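Local atomic coordinates of metal-bound toxin (Helicobacter pylori, PDB entry 4NRN), a protein that probably acts as an RNA endonuclease, the toxin of a type II toxin-antitoxin pair of the RelE family, and binds zinc ions. Residues K12-L17 with F22-L27; K29-L34 with N76-V81. One frame throughout, in Å; residues are numbered along the deposited sequence.

From the N terminus the chain runs through strand 3-6 into helix 8-19, turns, and enters helix 24-35. Contact 1 closes this short turn: K12-L17 and F22-L27 are separated by four residues, and the contact joins the first helix to the start of the second. Contact 2 opens on the same second helix, where a single residue separates K29-L34 from F22-L27, and closes 42 residues later on strand 77-84, once the chain has passed through strands 46-48, 56-60 and 65-72. The loops lie in series, neither nested nor crossed; the centres of the contacts are about 14 Å apart. Helix 24-35 is thus held to its helical neighbour at one end and to the sheet farther along.

Contact 1: residues K12-L17 with F22-L27; sequences KDLKIL and FDLKLL
A small, largely apolar contact between two consecutive helices across a short turn joins the C-terminal half of helix 8-19 to the start of helix 24-35 at the surface of the fold. One hydrogen bond closes the turn: F22 N donates to L17 O over 3.1 Å, nearly straight at 163°. Alongside it the two side chains begin close together, L17 CB lying 3.9 Å from F22 CB. L14 does most of the remaining work. Its CG lies anti to the backbone N (chi1 -172°), which carries both methyls across to the second segment. L14 CD1 meets F22 CE2 at 3.6 Å, the leucine crossing the phenylalanine side chain at about a right angle, and the same methyl lies 3.6 Å from L24 CD2. The other branch, L14 CD2, meets L27 CD2 tip to tip at 3.9 Å. L27 CB in turn sits in the plane of the F22 ring, at its edge. D23 is the N-cap of the second helix, its OD1 accepting from K25 N at 3.1 Å from above the carboxylate plane. L14 and L17 also touch L83 of strand 77-84, which ties helix 8-19 to the sheet, while D13 forms a salt bridge to R82. The turn is thus pinned by one backbone bond and by the D23 cap, while the helices pack through nondirectional methyl and ring contacts.

Contact 2: residues K29-L34 with N76-V81; sequences KVVGNL and NTLFLV
V31 and L78 meet where helix 24-35 lies across the sheet, in the buried layer between this helix and the mixed sheet. Helix 29-34 and strand 77-81 run roughly antiparallel, at 148°, with axes 10.2 Å apart at closest approach, a gap filled mainly by side chains. The tight part centres on V31, whose two methyls serve different partners. V31 CG1, anti to the backbone N (chi1 169°), lies 3.8 Å from L78 CD2, the two side chains passing at a slant. V31 CG2 points instead to L80, meeting its CD1 tip to tip at 3.8 Å. L78 CD2 also lies 3.8 Å from V31 O, so this methyl rests against the helix backbone as well as the valine. L34, one turn on, contributes more loosely through its CB, 4.1 Å from the same L78 CD2; L67 and Y69 of strand 65-72 touch its side chain too. On the edge-strand side, I4 of strand 3-6 touches both V31 and L80, widening the apolar layer.

The looser margin lies on the helix face turned from the strand. There G32 and N33 are partly exposed, and the exposed K29 is hydrogen-bonded through NZ to Y44 OH. At the start of the strand, N76 is likewise exposed and, with T77, faces K72 in a G1 beta bulge. No hydrogen bond crosses between helix and strand. Their association therefore rests on close methyl contacts and the exclusion of water, while the strand keeps its backbone bonds for its sheet neighbours, among them T3, E5 and Q70.

Contact 1: residues K12-L17 with F22-L27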
loop_
_atom_site.group_PDB
_atom_site.type_symbol
_atom_site.label_atom_id
_atom_site.label_comp_id
_atom_site.label_asym_id
_atom_site.label_seq_id
_atom_site.Cartn_x
_atom_site.Cartn_y
_atom_site.Cartn_z
ATOM N N LYS A 12 8.812 0.637 9.113
ATOM C CA LYS A 12 9.969 -0.246 9.132
ATOM C C LYS A 12 10.161 -0.949 7.784
ATOM O O LYS A 12 11.280 -1.019 7.281
ATOM C CB LYS A 12 9.894 -1.246 10.285
ATOM C CG LYS A 12 9.985 -0.590 11.657
ATOM C CD LYS A 12 9.651 -1.565 12.774
ATOM C CE LYS A 12 9.720 -0.899 14.145
ATOM N NZ LYS A 12 8.523 -0.061 14.434
ATOM N N ASP A 13 9.074 -1.455 7.205
ATOM C CA ASP A 13 9.120 -2.117 5.892
ATOM C C ASP A 13 9.815 -1.249 4.843
ATOM O O ASP A 13 10.652 -1.720 4.072
ATOM C CB ASP A 13 7.705 -2.436 5.392
ATOM C CG ASP A 13 7.043 -3.548 6.166
ATOM O OD1 ASP A 13 7.734 -4.223 6.968
ATOM O OD2 ASP A 13 5.822 -3.757 5.967
ATOM N N LEU A 14 9.440 0.025 4.812
ATOM C CA LEU A 14 9.939 0.950 3.812
ATOM C C LEU A 14 11.408 1.287 4.045
ATOM O O LEU A 14 12.221 1.196 3.120
ATOM C CB LEU A 14 9.095 2.219 3.813
ATOM C CG LEU A 14 9.371 3.222 2.696
ATOM C CD1 LEU A 14 9.110 2.609 1.324
ATOM C CD2 LEU A 14 8.528 4.469 2.907
ATOM N N LYS A 15 11.733 1.677 5.280
ATOM C CA LYS A 15 13.111 1.955 5.700
ATOM C C LYS A 15 14.046 0.863 5.195
ATOM O O LYS A 15 15.062 1.135 4.548
ATOM C CB LYS A 15 13.176 2.029 7.226
ATOM C CG LYS A 15 14.439 2.639 7.783
ATOM C CD LYS A 15 14.386 4.169 7.749
ATOM C CE LYS A 15 15.693 4.790 8.255
ATOM N NZ LYS A 15 15.733 6.275 8.091
ATOM N N ILE A 16 13.673 -0.376 5.501
ATOM C CA ILE A 16 14.367 -1.568 5.034
ATOM C C ILE A 16 14.439 -1.637 3.500
ATOM O O ILE A 16 15.514 -1.854 2.932
ATOM C CB ILE A 16 13.672 -2.831 5.607
ATOM C CG1 ILE A 16 13.890 -2.904 7.125
ATOM C CG2 ILE A 16 14.169 -4.096 4.933
ATOM C CD1 ILE A 16 12.856 -3.740 7.883
ATOM N N LEU A 17 13.294 -1.449 2.843
ATOM C CA LEU A 17 13.200 -1.540 1.385
ATOM C C LEU A 17 14.088 -0.514 0.704
ATOM O O LEU A 17 14.766 -0.815 -0.282
ATOM C CB LEU A 17 11.749 -1.366 0.925
ATOM C CG LEU A 17 10.959 -2.626 0.541
ATOM C CD1 LEU A 17 11.671 -3.908 0.957
ATOM C CD2 LEU A 17 9.538 -2.580 1.106
ATOM N N PHE A 22 14.913 0.104 -3.262
ATOM C CA PHE A 22 13.547 0.412 -3.683
ATOM C C PHE A 22 13.380 1.865 -4.168
ATOM O O PHE A 22 13.926 2.801 -3.578
ATOM C CB PHE A 22 12.599 0.124 -2.524
ATOM C CG PHE A 22 11.190 0.581 -2.754
ATOM C CD1 PHE A 22 10.370 -0.089 -3.643
ATOM C CD2 PHE A 22 10.681 1.670 -2.064
ATOM C CE1 PHE A 22 9.067 0.327 -3.851
ATOM C CE2 PHE A 22 9.388 2.089 -2.260
ATOM C CZ PHE A 22 8.573 1.417 -3.155
ATOM N N ASP A 23 12.629 2.058 -5.245
ATOM C CA ASP A 23 12.389 3.406 -5.762
ATOM C C ASP A 23 11.165 4.044 -5.104
ATOM O O ASP A 23 10.032 3.643 -5.356
ATOM C CB ASP A 23 12.200 3.368 -7.280
ATOM C CG ASP A 23 12.275 4.745 -7.911
ATOM O OD1 ASP A 23 12.306 5.740 -7.156
ATOM O OD2 ASP A 23 12.307 4.839 -9.159
ATOM N N LEU A 24 11.381 5.052 -4.269
ATOM C CA LEU A 24 10.260 5.659 -3.557
ATOM C C LEU A 24 9.253 6.284 -4.521
ATOM O O LEU A 24 8.075 6.424 -4.215
ATOM C CB LEU A 24 10.765 6.688 -2.547
ATOM C CG LEU A 24 11.419 6.042 -1.321
ATOM C CD1 LEU A 24 12.305 7.024 -0.569
ATOM C CD2 LEU A 24 10.364 5.452 -0.405
ATOM N N LYS A 25 9.720 6.647 -5.702
ATOM C CA LYS A 25 8.853 7.278 -6.678
ATOM C C LYS A 25 7.769 6.306 -7.154
ATOM O O LYS A 25 6.679 6.725 -7.569
ATOM C CB LYS A 25 9.689 7.835 -7.836
ATOM C CG LYS A 25 10.696 8.911 -7.392
ATOM C CD LYS A 25 11.824 9.135 -8.418
ATOM C CE LYS A 25 13.026 9.843 -7.777
ATOM N NZ LYS A 25 14.269 9.787 -8.605
ATOM N N LEU A 26 8.068 5.011 -7.085
ATOM C CA LEU A 26 7.073 3.992 -7.397
ATOM C C LEU A 26 5.941 4.083 -6.383
ATOM O O LEU A 26 4.770 4.046 -6.741
ATOM C CB LEU A 26 7.701 2.601 -7.354
ATOM C CG LEU A 26 6.805 1.361 -7.490
ATOM C CD1 LEU A 26 5.784 1.514 -8.615
ATOM C CD2 LEU A 26 7.662 0.110 -7.705
ATOM N N LEU A 27 6.317 4.214 -5.116
ATOM C CA LEU A 27 5.367 4.350 -4.016
ATOM C C LEU A 27 4.538 5.633 -4.100
ATOM O O LEU A 27 3.315 5.584 -3.963
ATOM C CB LEU A 27 6.101 4.294 -2.665
ATOM C CG LEU A 27 5.229 4.454 -1.420
ATOM C CD1 LEU A 27 4.354 3.236 -1.232
ATOM C CD2 LEU A 27 6.099 4.694 -0.196
#

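Contact 2: residues K29-L34 with N76-V81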
loop_
_atom_site.group_PDB
_atom_site.type_symbol
_atom_site.label_atom_id
_atom_site.label_comp_id
_atom_site.label_asym_id
_atom_site.label_seq_id
_atom_site.Cartn_x
_atom_site.Cartn_y
_atom_site.Cartn_z
ATOM N N LYS A 29 3.735 7.390 -6.569
ATOM C CA LYS A 29 2.841 7.381 -7.714
ATOM C C LYS A 29 1.593 6.559 -7.407
ATOM O O LYS A 29 0.473 6.995 -7.674
ATOM C CB LYS A 29 3.573 6.837 -8.944
ATOM C CG LYS A 29 2.730 6.758 -10.203
ATOM C CD LYS A 29 3.596 6.919 -11.449
ATOM C CE LYS A 29 4.663 5.839 -11.556
ATOM N NZ LYS A 29 4.135 4.609 -12.204
ATOM N N VAL A 30 1.791 5.380 -6.825
ATOM C CA VAL A 30 0.674 4.520 -6.425
ATOM C C VAL A 30 -0.151 5.098 -5.263
ATOM O O VAL A 30 -1.382 5.118 -5.317
ATOM C CB VAL A 30 1.154 3.081 -6.075
ATOM C CG1 VAL A 30 -0.040 2.186 -5.722
ATOM C CG2 VAL A 30 1.953 2.478 -7.231
ATOM N N VAL A 31 0.520 5.557 -4.208
ATOM C CA VAL A 31 -0.190 6.108 -3.047
ATOM C C VAL A 31 -0.950 7.383 -3.399
ATOM O O VAL A 31 -2.036 7.637 -2.867
ATOM C CB VAL A 31 0.765 6.417 -1.894
ATOM C CG1 VAL A 31 0.048 7.242 -0.827
ATOM C CG2 VAL A 31 1.316 5.120 -1.309
ATOM N N GLY A 32 -0.371 8.182 -4.297
ATOM C CA GLY A 32 -1.026 9.375 -4.797
ATOM C C GLY A 32 -2.384 9.081 -5.406
ATOM O O GLY A 32 -3.391 9.649 -4.976
ATOM N N ASN A 33 -2.418 8.200 -6.403
ATOM C CA ASN A 33 -3.678 7.816 -7.044
ATOM C C ASN A 33 -4.681 7.255 -6.060
ATOM O O ASN A 33 -5.851 7.646 -6.054
ATOM C CB ASN A 33 -3.447 6.782 -8.141
ATOM C CG ASN A 33 -3.166 7.414 -9.476
ATOM O OD1 ASN A 33 -3.680 8.491 -9.784
ATOM N ND2 ASN A 33 -2.346 6.751 -10.281
ATOM N N LEU A 34 -4.225 6.321 -5.233
ATOM C CA LEU A 34 -5.104 5.724 -4.240
ATOM C C LEU A 34 -5.801 6.822 -3.421
ATOM O O LEU A 34 -7.034 6.826 -3.286
ATOM C CB LEU A 34 -4.320 4.754 -3.348
ATOM C CG LEU A 34 -3.987 3.406 -4.002
ATOM C CD1 LEU A 34 -3.170 2.515 -3.074
ATOM C CD2 LEU A 34 -5.261 2.686 -4.427
ATOM N N ASN A 76 -11.726 10.060 6.276
ATOM C CA ASN A 76 -11.088 10.598 5.077
ATOM C C ASN A 76 -9.616 10.195 5.028
ATOM O O ASN A 76 -8.745 11.012 4.747
ATOM C CB ASN A 76 -11.232 12.126 5.037
ATOM C CG ASN A 76 -10.691 12.740 3.755
ATOM O OD1 ASN A 76 -10.958 12.249 2.660
ATOM N ND2 ASN A 76 -9.924 13.823 3.888
ATOM N N THR A 77 -9.336 8.931 5.311
ATOM C CA THR A 77 -7.953 8.507 5.477
ATOM C C THR A 77 -7.593 7.240 4.704
ATOM O O THR A 77 -8.316 6.246 4.736
ATOM C CB THR A 77 -7.589 8.335 6.979
ATOM O OG1 THR A 77 -7.606 9.617 7.619
ATOM C CG2 THR A 77 -6.198 7.734 7.136
ATOM N N LEU A 78 -6.466 7.308 3.999
ATOM C CA LEU A 78 -5.826 6.142 3.406
ATOM C C LEU A 78 -4.743 5.684 4.369
ATOM O O LEU A 78 -3.807 6.431 4.652
ATOM C CB LEU A 78 -5.213 6.508 2.047
ATOM C CG LEU A 78 -4.244 5.507 1.416
ATOM C CD1 LEU A 78 -5.018 4.323 0.854
ATOM C CD2 LEU A 78 -3.409 6.178 0.333
ATOM N N PHE A 79 -4.873 4.462 4.876
ATOM C CA PHE A 79 -3.953 3.930 5.881
ATOM C C PHE A 79 -2.973 2.936 5.245
ATOM O O PHE A 79 -3.388 1.900 4.735
ATOM C CB PHE A 79 -4.777 3.256 6.989
ATOM C CG PHE A 79 -3.983 2.862 8.216
ATOM C CD1 PHE A 79 -3.203 3.791 8.891
ATOM C CD2 PHE A 79 -4.064 1.570 8.724
ATOM C CE1 PHE A 79 -2.493 3.427 10.030
ATOM C CE2 PHE A 79 -3.366 1.203 9.865
ATOM C CZ PHE A 79 -2.578 2.129 10.510
ATOM N N LEU A 80 -1.679 3.248 5.257
ATOM C CA LEU A 80 -0.679 2.325 4.705
ATOM C C LEU A 80 -0.194 1.333 5.770
ATOM O O LEU A 80 0.460 1.713 6.745
ATOM C CB LEU A 80 0.486 3.081 4.040
ATOM C CG LEU A 80 0.091 4.237 3.105
ATOM C CD1 LEU A 80 1.311 4.931 2.502
ATOM C CD2 LEU A 80 -0.852 3.777 2.011
ATOM N N VAL A 81 -0.516 0.056 5.557
ATOM C CA VAL A 81 -0.395 -0.965 6.599
ATOM C C VAL A 81 0.900 -1.790 6.542
ATOM O O VAL A 81 1.597 -1.919 7.546
ATOM C CB VAL A 81 -1.643 -1.909 6.634
ATOM C CG1 VAL A 81 -1.569 -2.852 7.816
ATOM C CG2 VAL A 81 -2.918 -1.100 6.704
#